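Local coordinates for protein dihydroorotase (Saccharomyces cerevisiae S288C, PDB 6L0A) that catalyses the reversible, zinc-dependent interconversion of N-carbamoyl-L-aspartate and dihydroorotate, the third step of de novo pyrimidine synthesis, at residues C[209-214]-C[253-258]. Sequence-based numbering, arbitrary orientation.
Sequences LTAHHL and FFFGSD. With ZN (zinc ion), chain K; LMR ((2S)-2-hydroxybutanedioic acid), chain M.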
loop_
_atom_site.group_PDB
_atom_site.type_symbol
_atom_site.label_atom_id
_atom_site.label_comp_id
_atom_site.label_asym_id
_atom_site.label_seq_id
_atom_site.Cartn_x
_atom_site.Cartn_y
_atom_site.Cartn_z
ATOM N N LEU C 209 -20.030 2.966 6.723
ATOM C CA LEU C 209 -18.756 3.661 6.612
ATOM C C LEU C 209 -18.006 3.505 7.921
ATOM O O LEU C 209 -18.595 3.614 8.999
ATOM C CB LEU C 209 -18.956 5.142 6.275
ATOM C CG LEU C 209 -19.689 5.380 4.946
ATOM C CD1 LEU C 209 -20.101 6.844 4.830
ATOM C CD2 LEU C 209 -18.818 4.969 3.756
ATOM N N THR C 210 -16.713 3.211 7.826
ATOM C CA THR C 210 -15.880 3.015 8.994
ATOM C C THR C 210 -15.373 4.353 9.503
ATOM O O THR C 210 -15.490 5.385 8.839
ATOM C CB THR C 210 -14.672 2.148 8.672
ATOM O OG1 THR C 210 -13.799 2.893 7.809
ATOM C CG2 THR C 210 -15.096 0.849 7.991
ATOM N N ALA C 211 -14.781 4.316 10.689
ATOM C CA ALA C 211 -14.060 5.487 11.176
ATOM C C ALA C 211 -12.796 5.721 10.361
ATOM O O ALA C 211 -12.511 6.849 9.946
ATOM C CB ALA C 211 -13.720 5.319 12.655
ATOM N N HIS C 212 -12.030 4.661 10.095
ATOM C CA HIS C 212 -10.689 4.892 9.557
ATOM C C HIS C 212 -10.717 5.305 8.087
ATOM O O HIS C 212 -9.816 6.019 7.636
ATOM C CB HIS C 212 -9.795 3.669 9.774
ATOM C CG HIS C 212 -10.408 2.361 9.373
ATOM N ND1 HIS C 212 -11.321 1.692 10.161
ATOM C CD2 HIS C 212 -10.194 1.574 8.294
ATOM C CE1 HIS C 212 -11.659 0.556 9.571
ATOM N NE2 HIS C 212 -10.979 0.456 8.441
ATOM N N HIS C 213 -11.738 4.906 7.332
ATOM C CA HIS C 213 -11.799 5.363 5.948
ATOM C C HIS C 213 -12.227 6.822 5.825
ATOM O O HIS C 213 -12.143 7.371 4.726
ATOM C CB HIS C 213 -12.731 4.463 5.137
ATOM C CG HIS C 213 -12.172 3.090 4.894
ATOM N ND1 HIS C 213 -12.700 1.947 5.459
ATOM C CD2 HIS C 213 -11.119 2.684 4.138
ATOM C CE1 HIS C 213 -11.993 0.897 5.068
ATOM N NE2 HIS C 213 -11.033 1.317 4.259
ATOM N N LEU C 214 -12.707 7.445 6.907
ATOM C CA LEU C 214 -12.968 8.881 6.909
ATOM C C LEU C 214 -11.699 9.691 7.130
ATOM O O LEU C 214 -11.728 10.918 6.966
ATOM C CB LEU C 214 -13.997 9.230 7.985
ATOM C CG LEU C 214 -15.332 8.481 7.879
ATOM C CD1 LEU C 214 -16.332 9.007 8.907
ATOM C CD2 LEU C 214 -15.902 8.578 6.464
ATOM N N PHE C 253 -26.624 5.670 4.608
ATOM C CA PHE C 253 -25.247 5.584 5.089
ATOM C C PHE C 253 -25.279 5.609 6.610
ATOM O O PHE C 253 -25.926 6.481 7.198
ATOM C CB PHE C 253 -24.375 6.744 4.567
ATOM C CG PHE C 253 -24.277 6.821 3.066
ATOM C CD1 PHE C 253 -23.663 5.814 2.343
ATOM C CD2 PHE C 253 -24.781 7.920 2.378
ATOM C CE1 PHE C 253 -23.575 5.882 0.962
ATOM C CE2 PHE C 253 -24.683 7.996 0.997
ATOM C CZ PHE C 253 -24.081 6.979 0.291
ATOM N N PHE C 254 -24.610 4.654 7.254
ATOM C CA PHE C 254 -24.491 4.712 8.703
ATOM C C PHE C 254 -23.214 4.006 9.135
ATOM O O PHE C 254 -22.493 3.429 8.321
ATOM C CB PHE C 254 -25.741 4.146 9.416
ATOM C CG PHE C 254 -26.197 2.791 8.934
ATOM C CD1 PHE C 254 -27.205 2.678 7.991
ATOM C CD2 PHE C 254 -25.660 1.627 9.477
ATOM C CE1 PHE C 254 -27.657 1.429 7.571
ATOM C CE2 PHE C 254 -26.107 0.378 9.061
ATOM C CZ PHE C 254 -27.107 0.282 8.106
ATOM N N PHE C 255 -22.937 4.084 10.436
ATOM C CA PHE C 255 -21.638 3.723 10.990
ATOM C C PHE C 255 -21.494 2.218 11.145
ATOM O O PHE C 255 -22.328 1.567 11.783
ATOM C CB PHE C 255 -21.458 4.386 12.354
ATOM C CG PHE C 255 -20.163 4.058 13.044
ATOM C CD1 PHE C 255 -18.950 4.223 12.397
ATOM C CD2 PHE C 255 -20.164 3.620 14.368
ATOM C CE1 PHE C 255 -17.762 3.946 13.055
ATOM C CE2 PHE C 255 -18.981 3.349 15.033
ATOM C CZ PHE C 255 -17.773 3.518 14.371
ATOM N N GLY C 256 -20.418 1.674 10.582
ATOM C CA GLY C 256 -19.969 0.334 10.927
ATOM C C GLY C 256 -18.461 0.396 11.016
ATOM O O GLY C 256 -17.811 0.697 10.012
ATOM N N SER C 257 -17.890 0.163 12.194
ATOM C CA SER C 257 -16.474 0.476 12.375
ATOM C C SER C 257 -15.575 -0.463 11.587
ATOM O O SER C 257 -14.485 -0.066 11.154
ATOM C CB SER C 257 -16.102 0.407 13.855
ATOM O OG SER C 257 -16.196 -0.917 14.349
ATOM N N ASP C 258 -15.998 -1.710 11.417
ATOM C CA ASP C 258 -15.088 -2.786 11.032
ATOM C C ASP C 258 -13.843 -2.765 11.910
ATOM O O ASP C 258 -12.725 -2.981 11.442
ATOM C CB ASP C 258 -14.705 -2.708 9.550
ATOM C CG ASP C 258 -14.082 -3.999 9.053
ATOM O OD1 ASP C 258 -14.271 -5.022 9.739
ATOM O OD2 ASP C 258 -13.369 -3.994 8.019
HETATM ZN ZN ZN K . -15.260 -6.665 9.003
HETATM C C1 LMR M . -12.177 -7.219 7.086
HETATM O O1A LMR M . -13.262 -6.677 7.428
HETATM O O1B LMR M . -11.922 -7.242 5.864
HETATM C C2 LMR M . -11.187 -7.846 8.095
HETATM O O2 LMR M . -9.905 -7.251 8.153
HETATM C C3 LMR M . -11.668 -7.633 9.492
HETATM C C4 LMR M . -10.948 -8.764 10.189
HETATM O O4A LMR M . -9.676 -8.787 10.332
HETATM O O4B LMR M . -11.709 -9.659 10.581
HETATM O O HOH W 1 -13.208 2.079 12.037
HETATM O O HOH W 2 -12.074 -1.875 6.790
#
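L209 pairs with F255 in parallel register through two backbone hydrogen bonds. L209 N gives to F254 O (3.0 Å, N-H...O 154°), and G256 N gives to L209 O (3.1 Å). Beyond this bridge the pairing frays: T210 CA lies 3.2 Å from G256 O in a CA-H...O contact, while the CB and CG2 of T210 meet S257 O.

Apolar contacts are light. L209 CD1 reaches F253 CB, and A211 CB approaches CE1 of F255, whose ring also presents its edge to A211 N.

Side-chain polar bonds shape the turn. T210 OG1 accepts from H213 N (2.9 Å), an ST motif, and is also hydrogen-bonded to H213 ND1. The same hydroxyl oxygen sits 3.5 Å above the centre of the H212 ring. Chi1 of H212 (48°) sets CG between the backbone N and the carbonyl carbon. Two waters lie at the ring edge, in plane. One links ND1 to S257 O, which lies 2.6 Å from the water; the other lies between NE2 and D258 OD2, consistent with H212 as a second-shell neighbour of the metal ligand.

D258 OD1 binds zinc at 2.1 Å, with H14 and H16 on the same ion, and malate O1A is a longer ligand at 2.5 Å.

The contact thus lies at the C-terminal strand ends of the TIM-barrel-type amidohydrolase fold, where metal ligands gather. Strands 205-209 and 253-255 are neighbours in the parallel sheet; helix 236-246 packs on L209, F253 and H213, helix 283-293 on A211 and F255, and helix 300-312 on L209, F254 and F255.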